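Local coordinates for protein carbohydrate deacetylase Agd3 (Neosartorya fumigata, PDB 6NWZ) that probably removes N-acetyl groups from the fungal exopolysaccharide galactosaminogalactan as a zinc-containing carbohydrate deacetylase needed for biofilm formation, at residues Pro640-Val645 against Ser660-Val665; Asn45-Pro50 against Gly240-His245; Gln651-Glu656 against Ser672-Thr677; His245-Leu250 against Glu656-Asp661; Tyr612-Ala617 against Val626-Thr631. All coordinates share one frame; numbering follows the deposited sequence.

Interaction 1: residues Pro640-Val645 against Ser660-Val665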
# COMPACT_ATOMS: atom_id res chain seq x y z
N PRO A 640 13.51 -8.52 8.59
CA PRO A 640 13.65 -7.12 9.00
C PRO A 640 13.48 -6.95 10.50
O PRO A 640 12.65 -7.61 11.13
CB PRO A 640 12.52 -6.42 8.24
CG PRO A 640 11.48 -7.48 8.08
CD PRO A 640 12.22 -8.78 7.92
N VAL A 641 14.29 -6.06 11.08
CA VAL A 641 14.22 -5.72 12.49
C VAL A 641 14.29 -4.21 12.62
O VAL A 641 15.24 -3.59 12.11
CB VAL A 641 15.34 -6.39 13.31
CG1 VAL A 641 15.16 -6.10 14.80
CG2 VAL A 641 15.35 -7.88 13.07
N THR A 642 13.30 -3.62 13.28
CA THR A 642 13.21 -2.17 13.43
C THR A 642 13.72 -1.76 14.81
O THR A 642 13.26 -2.29 15.83
CB THR A 642 11.76 -1.71 13.23
OG1 THR A 642 11.35 -2.02 11.89
CG2 THR A 642 11.62 -0.22 13.49
N PHE A 643 14.67 -0.82 14.83
CA PHE A 643 15.32 -0.38 16.05
C PHE A 643 14.96 1.07 16.36
O PHE A 643 15.11 1.93 15.49
CB PHE A 643 16.85 -0.50 15.92
CG PHE A 643 17.35 -1.91 16.01
CD1 PHE A 643 17.44 -2.70 14.88
CD2 PHE A 643 17.74 -2.44 17.23
CE1 PHE A 643 17.91 -4.00 14.97
CE2 PHE A 643 18.21 -3.74 17.32
CZ PHE A 643 18.29 -4.52 16.19
N PRO A 644 14.49 1.37 17.58
CA PRO A 644 14.28 2.77 17.97
C PRO A 644 15.55 3.38 18.54
O PRO A 644 15.68 4.60 18.65
CB PRO A 644 13.18 2.66 19.04
CG PRO A 644 13.46 1.33 19.69
CD PRO A 644 14.05 0.42 18.63
N VAL A 645 16.48 2.52 18.94
CA VAL A 645 17.81 2.92 19.39
C VAL A 645 18.82 2.12 18.59
O VAL A 645 18.63 0.92 18.35
CB VAL A 645 18.00 2.68 20.91
CG1 VAL A 645 19.42 3.03 21.31
CG2 VAL A 645 17.01 3.51 21.70
N SER A 660 13.43 10.37 8.62
CA SER A 660 13.31 10.22 10.06
C SER A 660 12.80 8.84 10.46
O SER A 660 12.31 8.66 11.58
CB SER A 660 12.40 11.31 10.63
OG SER A 660 11.12 11.30 10.01
N ASP A 661 12.91 7.86 9.56
CA ASP A 661 12.50 6.50 9.87
C ASP A 661 13.38 5.91 10.97
O ASP A 661 14.51 6.36 11.19
CB ASP A 661 12.59 5.61 8.64
CG ASP A 661 11.39 5.75 7.73
OD1 ASP A 661 10.34 6.25 8.19
OD2 ASP A 661 11.50 5.35 6.55
N PRO A 662 12.87 4.92 11.69
CA PRO A 662 13.75 4.11 12.55
C PRO A 662 14.69 3.27 11.70
O PRO A 662 14.53 3.12 10.49
CB PRO A 662 12.77 3.24 13.34
CG PRO A 662 11.51 3.24 12.53
CD PRO A 662 11.45 4.57 11.87
N LEU A 663 15.70 2.72 12.37
CA LEU A 663 16.68 1.87 11.72
C LEU A 663 16.08 0.49 11.46
O LEU A 663 15.64 -0.19 12.39
CB LEU A 663 17.94 1.75 12.57
CG LEU A 663 18.99 0.75 12.09
CD1 LEU A 663 19.41 1.05 10.66
CD2 LEU A 663 20.18 0.77 13.02
N THR A 664 16.08 0.08 10.19
CA THR A 664 15.65 -1.26 9.80
C THR A 664 16.89 -2.07 9.43
O THR A 664 17.67 -1.65 8.57
CB THR A 664 14.67 -1.21 8.62
OG1 THR A 664 13.57 -0.36 8.95
CG2 THR A 664 14.15 -2.61 8.30
N VAL A 665 17.06 -3.22 10.07
CA VAL A 665 18.19 -4.11 9.82
C VAL A 665 17.65 -5.40 9.22
O VAL A 665 16.80 -6.07 9.82
CB VAL A 665 18.99 -4.39 11.11
CG1 VAL A 665 20.12 -5.37 10.84
CG2 VAL A 665 19.55 -3.09 11.67
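Val641 and Val665 form a hydrogen-bonded antiparallel pair between two strands of a small three-stranded sheet in the C-terminal domain. The strands run at 154°, and 663-667 is the middle one. Val665 N gives a fairly straight bond to Val641 O at 2.8 Å. The return bond from Val641 N to Val665 O is also 2.8 Å but more bent. Phe643 and Leu663 form the next hydrogen-bonded pair. Phe643 N meets Leu663 O at 2.7 Å. Leu663 N reaches Phe643 O at a longer 3.3 Å.

Thr642 and Thr664 lie between these pairs, in a non-hydrogen-bonded pair, and their backbone groups turn outward. Thr642 bonds to the backbone of Tyr242, and Thr664 to that of Glu656. The hydroxyls of Thr642 and Thr664 do not bond each other. Thr642 OG1 instead bonds Gly244 O. Thr642 CG2 packs on the ring of Pro662, 3.6 Å from Pro662 CG.

The other face carries Val641, Phe643, Leu663 and Val665. Phe643 CG sits on the side of its own backbone N (chi1 -74°), which swings the ring diagonally across to Val665 on the partner strand. Phe643 CE1 touches Val665 CG2 at 3.8 Å.

Interaction 2: residues Asn45-Pro50 against Gly240-His245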
# COMPACT_ATOMS: atom_id res chain seq x y z
N ASN A 45 -0.04 -7.17 10.69
CA ASN A 45 0.32 -7.88 9.47
C ASN A 45 1.03 -6.97 8.48
O ASN A 45 1.97 -7.38 7.80
CB ASN A 45 -0.93 -8.50 8.84
CG ASN A 45 -0.61 -9.35 7.61
OD1 ASN A 45 0.42 -10.02 7.55
ND2 ASN A 45 -1.50 -9.32 6.62
N ALA A 46 0.58 -5.71 8.39
CA ALA A 46 1.20 -4.76 7.47
C ALA A 46 2.65 -4.50 7.86
O ALA A 46 3.53 -4.45 7.00
CB ALA A 46 0.40 -3.46 7.44
N TYR A 47 2.90 -4.33 9.16
CA TYR A 47 4.27 -4.15 9.63
C TYR A 47 5.08 -5.44 9.51
O TYR A 47 6.31 -5.39 9.39
CB TYR A 47 4.28 -3.69 11.09
CG TYR A 47 4.06 -2.21 11.29
CD1 TYR A 47 2.80 -1.66 11.14
CD2 TYR A 47 5.11 -1.38 11.68
CE1 TYR A 47 2.59 -0.31 11.34
CE2 TYR A 47 4.90 -0.03 11.88
CZ TYR A 47 3.64 0.50 11.71
OH TYR A 47 3.43 1.84 11.91
N GLY A 48 4.41 -6.59 9.54
CA GLY A 48 5.10 -7.86 9.62
C GLY A 48 5.36 -8.34 11.02
O GLY A 48 6.20 -9.22 11.22
N ILE A 49 4.66 -7.78 12.01
CA ILE A 49 4.87 -8.08 13.42
C ILE A 49 4.17 -9.39 13.78
O ILE A 49 2.96 -9.51 13.57
CB ILE A 49 4.36 -6.93 14.31
CG1 ILE A 49 5.27 -5.71 14.15
CG2 ILE A 49 4.25 -7.37 15.76
CD1 ILE A 49 4.73 -4.45 14.76
N PRO A 50 4.89 -10.38 14.29
CA PRO A 50 4.25 -11.65 14.66
C PRO A 50 3.22 -11.44 15.76
O PRO A 50 3.44 -10.70 16.72
CB PRO A 50 5.42 -12.51 15.14
CG PRO A 50 6.62 -11.93 14.49
CD PRO A 50 6.36 -10.45 14.39
N GLY A 240 8.68 0.82 19.68
CA GLY A 240 9.47 1.04 18.49
C GLY A 240 10.45 -0.07 18.14
O GLY A 240 11.27 0.11 17.23
N LEU A 241 10.38 -1.21 18.82
CA LEU A 241 11.31 -2.31 18.61
C LEU A 241 10.51 -3.57 18.30
O LEU A 241 9.71 -4.02 19.14
CB LEU A 241 12.19 -2.51 19.85
CG LEU A 241 13.26 -3.60 19.85
CD1 LEU A 241 14.30 -3.32 18.78
CD2 LEU A 241 13.90 -3.67 21.23
N TYR A 242 10.71 -4.13 17.11
CA TYR A 242 9.88 -5.24 16.66
C TYR A 242 10.50 -5.88 15.43
O TYR A 242 11.33 -5.28 14.74
CB TYR A 242 8.45 -4.78 16.33
CG TYR A 242 8.39 -3.64 15.33
CD1 TYR A 242 8.35 -3.90 13.97
CD2 TYR A 242 8.38 -2.32 15.75
CE1 TYR A 242 8.29 -2.86 13.05
CE2 TYR A 242 8.33 -1.28 14.84
CZ TYR A 242 8.29 -1.56 13.50
OH TYR A 242 8.24 -0.52 12.60
N ALA A 243 10.08 -7.12 15.17
CA ALA A 243 10.41 -7.78 13.91
C ALA A 243 9.41 -7.28 12.88
O ALA A 243 8.25 -7.70 12.86
CB ALA A 243 10.35 -9.30 14.07
N GLY A 244 9.84 -6.36 12.03
CA GLY A 244 8.94 -5.80 11.04
C GLY A 244 9.62 -4.71 10.25
O GLY A 244 10.84 -4.55 10.29
N HIS A 245 8.79 -3.95 9.53
CA HIS A 245 9.28 -2.99 8.55
C HIS A 245 8.16 -2.06 8.09
O HIS A 245 7.12 -2.52 7.59
CB HIS A 245 9.87 -3.75 7.36
CG HIS A 245 10.35 -2.88 6.24
ND1 HIS A 245 11.22 -1.83 6.44
CD2 HIS A 245 10.08 -2.92 4.92
CE1 HIS A 245 11.46 -1.25 5.27
NE2 HIS A 245 10.79 -1.89 4.34
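A Schellman motif ends the helix 34-47, and the loop that follows the helix 224-237 packs against that end. Gly48 is the C-prime residue, with positive phi (89°). In the motif Ile49 N turns back to Leu44 O, and Gly48 N makes a weak bond to Asn45 O. The turn leaves Tyr47 O directed at the loop. His245 N binds Tyr47 O at 2.9 Å.

Gly244 lies beside Gly48, their CA atoms 4.6 Å apart. Neither glycine has a side chain to come between the backbones, and Gly244 CA lies 3.1 Å from Tyr47 O.

Tyr242 packs beside these glycines. Its CG lies between its own backbone N and carbonyl carbon (chi1 55°), which directs the ring toward Tyr47 and Ile49. The edge of the Tyr47 ring meets the face of Tyr242 in an offset edge-to-face pair, with planes at 76° and centroids 5.6 Å apart. The hydroxyl of Tyr47 bonds His231 ND1. Ile49 gives Tyr242 a CH-pi contact, its CD1 lying over the ring face 4.1 Å from the centroid. Ile49 CG1 touches Tyr242 CD1 at 3.6 Å.

Interaction 3: residues Gln651-Glu656 against Ser672-Thr677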
# COMPACT_ATOMS: atom_id res chain seq x y z
N GLN A 651 26.50 -5.46 12.35
CA GLN A 651 27.05 -6.79 12.09
C GLN A 651 27.10 -7.11 10.60
O GLN A 651 26.88 -8.25 10.18
CB GLN A 651 26.26 -7.87 12.85
CG GLN A 651 26.25 -7.67 14.36
CD GLN A 651 25.49 -8.75 15.08
OE1 GLN A 651 25.22 -9.82 14.52
NE2 GLN A 651 25.13 -8.49 16.34
N GLY A 652 27.39 -6.09 9.79
CA GLY A 652 27.55 -6.30 8.37
C GLY A 652 26.30 -6.71 7.62
O GLY A 652 26.40 -7.24 6.52
N TYR A 653 25.12 -6.49 8.20
CA TYR A 653 23.87 -6.77 7.50
C TYR A 653 23.40 -5.52 6.76
O TYR A 653 23.89 -4.41 6.98
CB TYR A 653 22.80 -7.24 8.48
CG TYR A 653 23.10 -8.56 9.16
CD1 TYR A 653 22.90 -9.76 8.50
CD2 TYR A 653 23.58 -8.60 10.46
CE1 TYR A 653 23.16 -10.97 9.12
CE2 TYR A 653 23.85 -9.80 11.09
CZ TYR A 653 23.64 -10.99 10.41
OH TYR A 653 23.91 -12.19 11.02
N ALA A 654 22.44 -5.71 5.86
CA ALA A 654 21.90 -4.59 5.10
C ALA A 654 20.97 -3.76 5.98
O ALA A 654 20.08 -4.30 6.64
CB ALA A 654 21.16 -5.10 3.87
N THR A 655 21.18 -2.45 5.98
CA THR A 655 20.41 -1.55 6.83
C THR A 655 19.63 -0.56 5.98
O THR A 655 19.85 -0.42 4.77
CB THR A 655 21.32 -0.79 7.81
OG1 THR A 655 22.17 0.10 7.08
CG2 THR A 655 22.17 -1.76 8.62
N GLU A 656 18.72 0.16 6.64
CA GLU A 656 17.81 1.06 5.94
C GLU A 656 17.31 2.07 6.96
O GLU A 656 16.77 1.68 8.00
CB GLU A 656 16.66 0.27 5.32
CG GLU A 656 15.88 0.99 4.24
CD GLU A 656 14.89 0.07 3.53
OE1 GLU A 656 14.86 -1.14 3.86
OE2 GLU A 656 14.15 0.55 2.65
N SER A 672 22.13 -20.16 12.79
CA SER A 672 22.29 -19.68 14.15
C SER A 672 21.47 -18.41 14.36
O SER A 672 21.31 -17.61 13.43
CB SER A 672 23.77 -19.39 14.46
N PRO A 673 20.93 -18.20 15.56
CA PRO A 673 20.17 -16.98 15.82
C PRO A 673 21.10 -15.80 16.07
O PRO A 673 22.15 -15.93 16.69
CB PRO A 673 19.37 -17.33 17.08
CG PRO A 673 20.24 -18.32 17.79
CD PRO A 673 20.96 -19.11 16.72
N VAL A 674 20.69 -14.64 15.57
CA VAL A 674 21.50 -13.43 15.65
C VAL A 674 21.00 -12.58 16.81
O VAL A 674 19.79 -12.49 17.05
CB VAL A 674 21.45 -12.65 14.32
CG1 VAL A 674 22.38 -11.44 14.37
CG2 VAL A 674 21.79 -13.56 13.15
N THR A 675 21.94 -11.96 17.53
CA THR A 675 21.63 -11.12 18.67
C THR A 675 22.29 -9.75 18.52
O THR A 675 23.45 -9.66 18.12
CB THR A 675 22.09 -11.78 19.98
OG1 THR A 675 21.28 -12.94 20.23
CG2 THR A 675 21.96 -10.82 21.16
N PHE A 676 21.53 -8.70 18.82
CA PHE A 676 22.00 -7.32 18.75
C PHE A 676 21.93 -6.69 20.13
O PHE A 676 20.96 -6.87 20.86
CB PHE A 676 21.16 -6.50 17.76
CG PHE A 676 21.22 -7.00 16.35
CD1 PHE A 676 20.33 -7.97 15.91
CD2 PHE A 676 22.16 -6.50 15.45
CE1 PHE A 676 20.39 -8.44 14.61
CE2 PHE A 676 22.21 -6.96 14.15
CZ PHE A 676 21.33 -7.93 13.73
N THR A 677 22.97 -5.94 20.48
CA THR A 677 23.04 -5.23 21.75
C THR A 677 22.67 -3.77 21.54
O THR A 677 23.27 -3.08 20.70
CB THR A 677 24.43 -5.34 22.36
OG1 THR A 677 24.64 -6.67 22.83
CG2 THR A 677 24.59 -4.37 23.52
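Gln651 has its CG on the side of the backbone N (chi1 -59°), and the chain runs out straight beyond it (chi2 -179°). This carries the terminal amide across to strand 674-683, which pairs with strand 622-629 and is covered here by a loop of the C-terminal domain. Tyr653 takes a similar first torsion and sends its ring in the same direction. The two side chains therefore reach from the loop holding Gln651 and Tyr653 to Val674, Thr675 and Phe676. The backbones stay apart, with the nearest CA atoms, those of Gln651 and Phe676, 8.4 Å from each other.

One polar bond joins the segments. Gln651 NE2 donates to Thr675 O at 2.7 Å, and the acceptor lies close to the amide plane. The donor is tilted from the carbonyl plane of Thr675. The amide and the Phe676 ring have planes 23° apart, and NE2 approaches the ring obliquely. Gln651 OE1 touches Val674 CG1 at 3.3 Å.

The rest is packing. Tyr653 CD2 lies at the edge of the Phe676 ring, 4.0 Å from its CZ. Val674 meets Tyr653 from the opposite direction and offers both methyls. Val667 of strand 663-667, in the three-stranded sheet with 654-656, also touches Val674 and Phe676, so the packing joins that sheet to strand 674-683. Val674 CG1 lies 4.0 Å from Tyr653 CE2, while Val674 CG2 approaches Tyr653 OH at 3.3 Å.

Interaction 4: residues His245-Leu250 against Glu656-Asp661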
# COMPACT_ATOMS: atom_id res chain seq x y z
N HIS A 245 8.79 -3.95 9.53
CA HIS A 245 9.28 -2.99 8.55
C HIS A 245 8.16 -2.06 8.09
O HIS A 245 7.12 -2.52 7.59
CB HIS A 245 9.87 -3.75 7.36
CG HIS A 245 10.35 -2.88 6.24
ND1 HIS A 245 11.22 -1.83 6.44
CD2 HIS A 245 10.08 -2.92 4.92
CE1 HIS A 245 11.46 -1.25 5.27
NE2 HIS A 245 10.79 -1.89 4.34
N ARG A 246 8.36 -0.75 8.24
CA ARG A 246 7.37 0.27 7.87
C ARG A 246 7.87 1.06 6.67
O ARG A 246 8.73 1.94 6.81
CB ARG A 246 7.09 1.22 9.04
CG ARG A 246 6.08 2.31 8.69
CD ARG A 246 6.07 3.41 9.73
NE ARG A 246 7.19 4.34 9.55
CZ ARG A 246 7.63 5.17 10.49
NH1 ARG A 246 7.05 5.20 11.68
NH2 ARG A 246 8.65 5.98 10.23
N ARG A 247 7.32 0.77 5.49
CA ARG A 247 7.67 1.47 4.27
C ARG A 247 6.41 1.77 3.48
O ARG A 247 5.50 0.94 3.42
CB ARG A 247 8.66 0.65 3.43
CG ARG A 247 8.85 1.12 1.99
CD ARG A 247 9.58 2.45 1.91
NE ARG A 247 10.96 2.34 2.39
CZ ARG A 247 11.40 2.90 3.52
NH1 ARG A 247 10.58 3.61 4.28
NH2 ARG A 247 12.67 2.74 3.88
N VAL A 248 6.34 2.96 2.89
CA VAL A 248 5.24 3.35 2.01
C VAL A 248 5.80 3.60 0.62
O VAL A 248 6.64 4.48 0.43
CB VAL A 248 4.50 4.60 2.53
CG1 VAL A 248 3.46 5.05 1.51
CG2 VAL A 248 3.84 4.30 3.85
N ASN A 249 5.33 2.81 -0.35
CA ASN A 249 5.74 2.98 -1.74
C ASN A 249 4.66 3.72 -2.51
O ASN A 249 3.46 3.45 -2.34
CB ASN A 249 6.02 1.63 -2.41
CG ASN A 249 7.31 0.98 -1.94
OD1 ASN A 249 7.31 -0.18 -1.53
ND2 ASN A 249 8.41 1.73 -2.00
N LEU A 250 5.07 4.65 -3.36
CA LEU A 250 4.16 5.39 -4.23
C LEU A 250 4.58 5.15 -5.67
O LEU A 250 5.39 5.90 -6.23
CB LEU A 250 4.15 6.87 -3.88
CG LEU A 250 3.17 7.71 -4.69
CD1 LEU A 250 1.74 7.21 -4.49
CD2 LEU A 250 3.30 9.19 -4.32
N GLU A 656 18.72 0.16 6.64
CA GLU A 656 17.81 1.06 5.94
C GLU A 656 17.31 2.07 6.96
O GLU A 656 16.77 1.68 8.00
CB GLU A 656 16.66 0.27 5.32
CG GLU A 656 15.88 0.99 4.24
CD GLU A 656 14.89 0.07 3.53
OE1 GLU A 656 14.86 -1.14 3.86
OE2 GLU A 656 14.15 0.55 2.65
N GLN A 657 17.50 3.36 6.67
CA GLN A 657 17.06 4.42 7.57
C GLN A 657 16.88 5.73 6.82
O GLN A 657 17.67 6.67 7.01
CB GLN A 657 18.04 4.59 8.73
CG GLN A 657 17.49 5.39 9.90
CD GLN A 657 18.44 5.44 11.08
OE1 GLN A 657 19.51 4.84 11.05
NE2 GLN A 657 18.05 6.17 12.12
N LEU A 658 15.85 5.82 5.99
CA LEU A 658 15.60 7.02 5.20
C LEU A 658 14.87 8.06 6.02
O LEU A 658 13.98 7.74 6.81
CB LEU A 658 14.78 6.68 3.95
CG LEU A 658 15.31 5.60 3.02
CD1 LEU A 658 14.21 5.15 2.08
CD2 LEU A 658 16.50 6.13 2.24
N GLY A 659 15.24 9.33 5.81
CA GLY A 659 14.54 10.41 6.48
C GLY A 659 14.60 10.26 7.98
O GLY A 659 15.66 10.03 8.57
N SER A 660 13.43 10.37 8.62
CA SER A 660 13.31 10.22 10.06
C SER A 660 12.80 8.84 10.46
O SER A 660 12.31 8.66 11.58
CB SER A 660 12.40 11.31 10.63
OG SER A 660 11.12 11.30 10.01
N ASP A 661 12.91 7.86 9.56
CA ASP A 661 12.50 6.50 9.87
C ASP A 661 13.38 5.91 10.97
O ASP A 661 14.51 6.36 11.19
CB ASP A 661 12.59 5.61 8.64
CG ASP A 661 11.39 5.75 7.73
OD1 ASP A 661 10.34 6.25 8.19
OD2 ASP A 661 11.50 5.35 6.55
O HOH W 1 12.16 -1.13 1.82
O HOH W 2 9.22 8.63 12.09
O HOH W 3 13.70 4.14 5.80
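Asp661 OD2 is gripped by two groups. Arg247 NH1 bonds it at 3.0 Å, nearly along the C-O axis, and water 3 donates to it at 2.6 Å. The guanidinium and carboxylate are almost coplanar here, only 14° apart. The other oxygen, Asp661 OD1, takes a salt bridge from Arg246 NH2 at 2.7 Å, on its anti side and 30° out of the carboxylate plane. Two adjacent arginines thus share one carboxylate, an oxygen each.

Arg247 holds a second acid. Its chain bends at chi2 and chi3, and this turns the guanidinium so that NH2 reaches Glu656 OE2 at 2.9 Å. That bond comes from above the carboxylate plane. Water 3 accepts from the same NH2 and from Leu658 N, so it ties the arginine to the turn. Leu658 CD1 lies over one face of the guanidinium, 3.4 Å from Arg247 NH2. A type II' turn, closed by Asp661 N to Leu658 O, brings Leu658 and Asp661 to the same arginine.

Water 1 joins His245 NE2 to Glu656 OE2, to which it donates at 2.7 Å. Glu656 OE1 bonds Trp666 NE1. Arg246 also binds Thr155 O through NH1 and makes a cation-pi contact with Trp587. Two arginines face two acids in this salt-bridge network. Their charges can balance locally, and this would be expected to keep both carboxylates ionised where the C-terminal domain meets the segment leading to strand 252-257.

Interaction 5: residues Tyr612-Ala617 against Val626-Thr631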
# COMPACT_ATOMS: atom_id res chain seq x y z
N TYR A 612 9.48 -16.32 11.34
CA TYR A 612 10.49 -15.56 12.06
C TYR A 612 9.89 -14.95 13.32
O TYR A 612 8.69 -14.68 13.40
CB TYR A 612 11.09 -14.45 11.18
CG TYR A 612 10.10 -13.39 10.74
CD1 TYR A 612 9.82 -12.29 11.55
CD2 TYR A 612 9.47 -13.48 9.51
CE1 TYR A 612 8.93 -11.32 11.14
CE2 TYR A 612 8.58 -12.51 9.10
CZ TYR A 612 8.31 -11.44 9.92
OH TYR A 612 7.42 -10.48 9.51
N GLY A 613 10.74 -14.74 14.32
CA GLY A 613 10.31 -14.14 15.56
C GLY A 613 11.44 -13.37 16.21
O GLY A 613 12.62 -13.57 15.90
N LEU A 614 11.06 -12.48 17.12
CA LEU A 614 12.00 -11.68 17.89
C LEU A 614 11.78 -11.94 19.37
O LEU A 614 10.68 -12.29 19.81
CB LEU A 614 11.85 -10.19 17.58
CG LEU A 614 12.89 -9.22 18.15
CD1 LEU A 614 14.26 -9.46 17.53
CD2 LEU A 614 12.46 -7.78 17.94
N SER A 615 12.85 -11.78 20.14
CA SER A 615 12.78 -11.79 21.59
C SER A 615 13.78 -10.78 22.13
O SER A 615 14.81 -10.52 21.50
CB SER A 615 13.07 -13.18 22.17
OG SER A 615 14.36 -13.62 21.80
N TYR A 616 13.46 -10.20 23.28
CA TYR A 616 14.34 -9.20 23.88
C TYR A 616 14.62 -9.57 25.33
O TYR A 616 13.74 -10.03 26.05
CB TYR A 616 13.74 -7.79 23.78
CG TYR A 616 12.40 -7.60 24.45
CD1 TYR A 616 12.31 -7.20 25.78
CD2 TYR A 616 11.22 -7.79 23.75
CE1 TYR A 616 11.08 -7.01 26.39
CE2 TYR A 616 9.98 -7.61 24.35
CZ TYR A 616 9.92 -7.21 25.67
OH TYR A 616 8.70 -7.03 26.28
N ALA A 617 15.87 -9.35 25.74
CA ALA A 617 16.29 -9.61 27.11
C ALA A 617 16.20 -8.34 27.94
O ALA A 617 16.52 -7.25 27.46
CB ALA A 617 17.72 -10.15 27.14
N VAL A 626 18.29 -7.89 21.72
CA VAL A 626 17.26 -8.63 21.00
C VAL A 626 17.91 -9.80 20.27
O VAL A 626 19.11 -9.78 19.97
CB VAL A 626 16.48 -7.75 20.00
CG1 VAL A 626 15.65 -6.72 20.73
CG2 VAL A 626 17.44 -7.08 19.03
N THR A 627 17.11 -10.82 19.98
CA THR A 627 17.57 -12.01 19.28
C THR A 627 16.57 -12.37 18.19
O THR A 627 15.37 -12.47 18.45
CB THR A 627 17.74 -13.20 20.24
OG1 THR A 627 18.75 -12.89 21.21
CG2 THR A 627 18.15 -14.45 19.47
N VAL A 628 17.07 -12.55 16.97
CA VAL A 628 16.26 -12.89 15.81
C VAL A 628 16.30 -14.40 15.63
O VAL A 628 17.37 -15.01 15.66
CB VAL A 628 16.76 -12.18 14.55
CG1 VAL A 628 15.90 -12.56 13.36
CG2 VAL A 628 16.77 -10.68 14.75
N THR A 629 15.13 -15.00 15.42
CA THR A 629 15.02 -16.44 15.24
C THR A 629 14.01 -16.74 14.15
O THR A 629 13.21 -15.89 13.76
CB THR A 629 14.60 -17.14 16.53
OG1 THR A 629 13.44 -16.48 17.06
CG2 THR A 629 15.71 -17.11 17.56
N ALA A 630 14.06 -17.98 13.67
CA ALA A 630 13.10 -18.49 12.69
C ALA A 630 13.12 -20.01 12.79
O ALA A 630 13.87 -20.59 13.57
CB ALA A 630 13.43 -18.01 11.28
N THR A 631 12.28 -20.66 11.98
CA THR A 631 12.23 -22.12 11.95
C THR A 631 13.58 -22.68 11.52
O THR A 631 14.00 -22.49 10.37
CB THR A 631 11.13 -22.62 11.02
OG1 THR A 631 9.88 -22.02 11.39
CG2 THR A 631 11.00 -24.13 11.12
O HOH W 4 13.45 -15.05 19.55
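Gly613 and Thr629 make a hydrogen-bonded antiparallel pair, Gly613 N to Thr629 O at 2.8 Å and Thr629 N to Gly613 O at 2.9 Å. Ser615 and Thr627 repeat the pattern. Thr627 N bonds Ser615 O at 2.8 Å and Ser615 N bonds Thr627 O at 3.1 Å. The strands run at 159° to each other.

Apolar contacts lie on the face of Leu614, Tyr616, Val626 and Val628. Leu614 CG is trans to its backbone N (chi1 -172°), and CD1 reaches across to the partner strand. There Leu614 CD1 touches Val626 CB at 3.7 Å and Val628 CG2 at 3.9 Å. Tyr616 takes part through its CB, which meets Val626 CG1 at 3.8 Å, while its ring leads away. Val626 and Val628 continue this packing onto Phe643 and Val641 of strand 639-643.

Polar side chains occupy the other face. Ser615 OG and Thr629 OG1 come from successive hydrogen-bonded pairs, on opposite strands, and are linked by water 4, which lies 2.8 Å from Ser615 OG. The same water makes a weak bond to Thr627 O. Thr627 OG1 has its partner on a further strand, in Thr675 OG1.

Apolar on one face and polar on the other, the contact belongs to the beta hairpin of strands 613-618 and 622-629. Its two outer edges pair with strands 22-31 and 674-683.

The five contacts lie in and beside the C-terminal domain. Along the chain, interaction 2 closes first, and interactions 5, 1 and 3 follow, with 1 and 3 interleaved. In interaction 4, 405 residues separate the two segments, and interaction 5 is nested between them. Interactions 1 and 3 both reach the three-stranded sheet 639-643, 663-667 and 654-656, with centres 12 Å apart. Interactions 3 and 5 are joined by the pairing of strands 674-683 and 622-629. The loop 240-250 carries both interaction 2 and interaction 4, whose centres are 13 Å apart. Interactions 1 and 2 touch, with centres 10 Å apart. One connecting loop thus ties the CBM87 region, the C-terminal strands and the approach to the deacetylase sheet together.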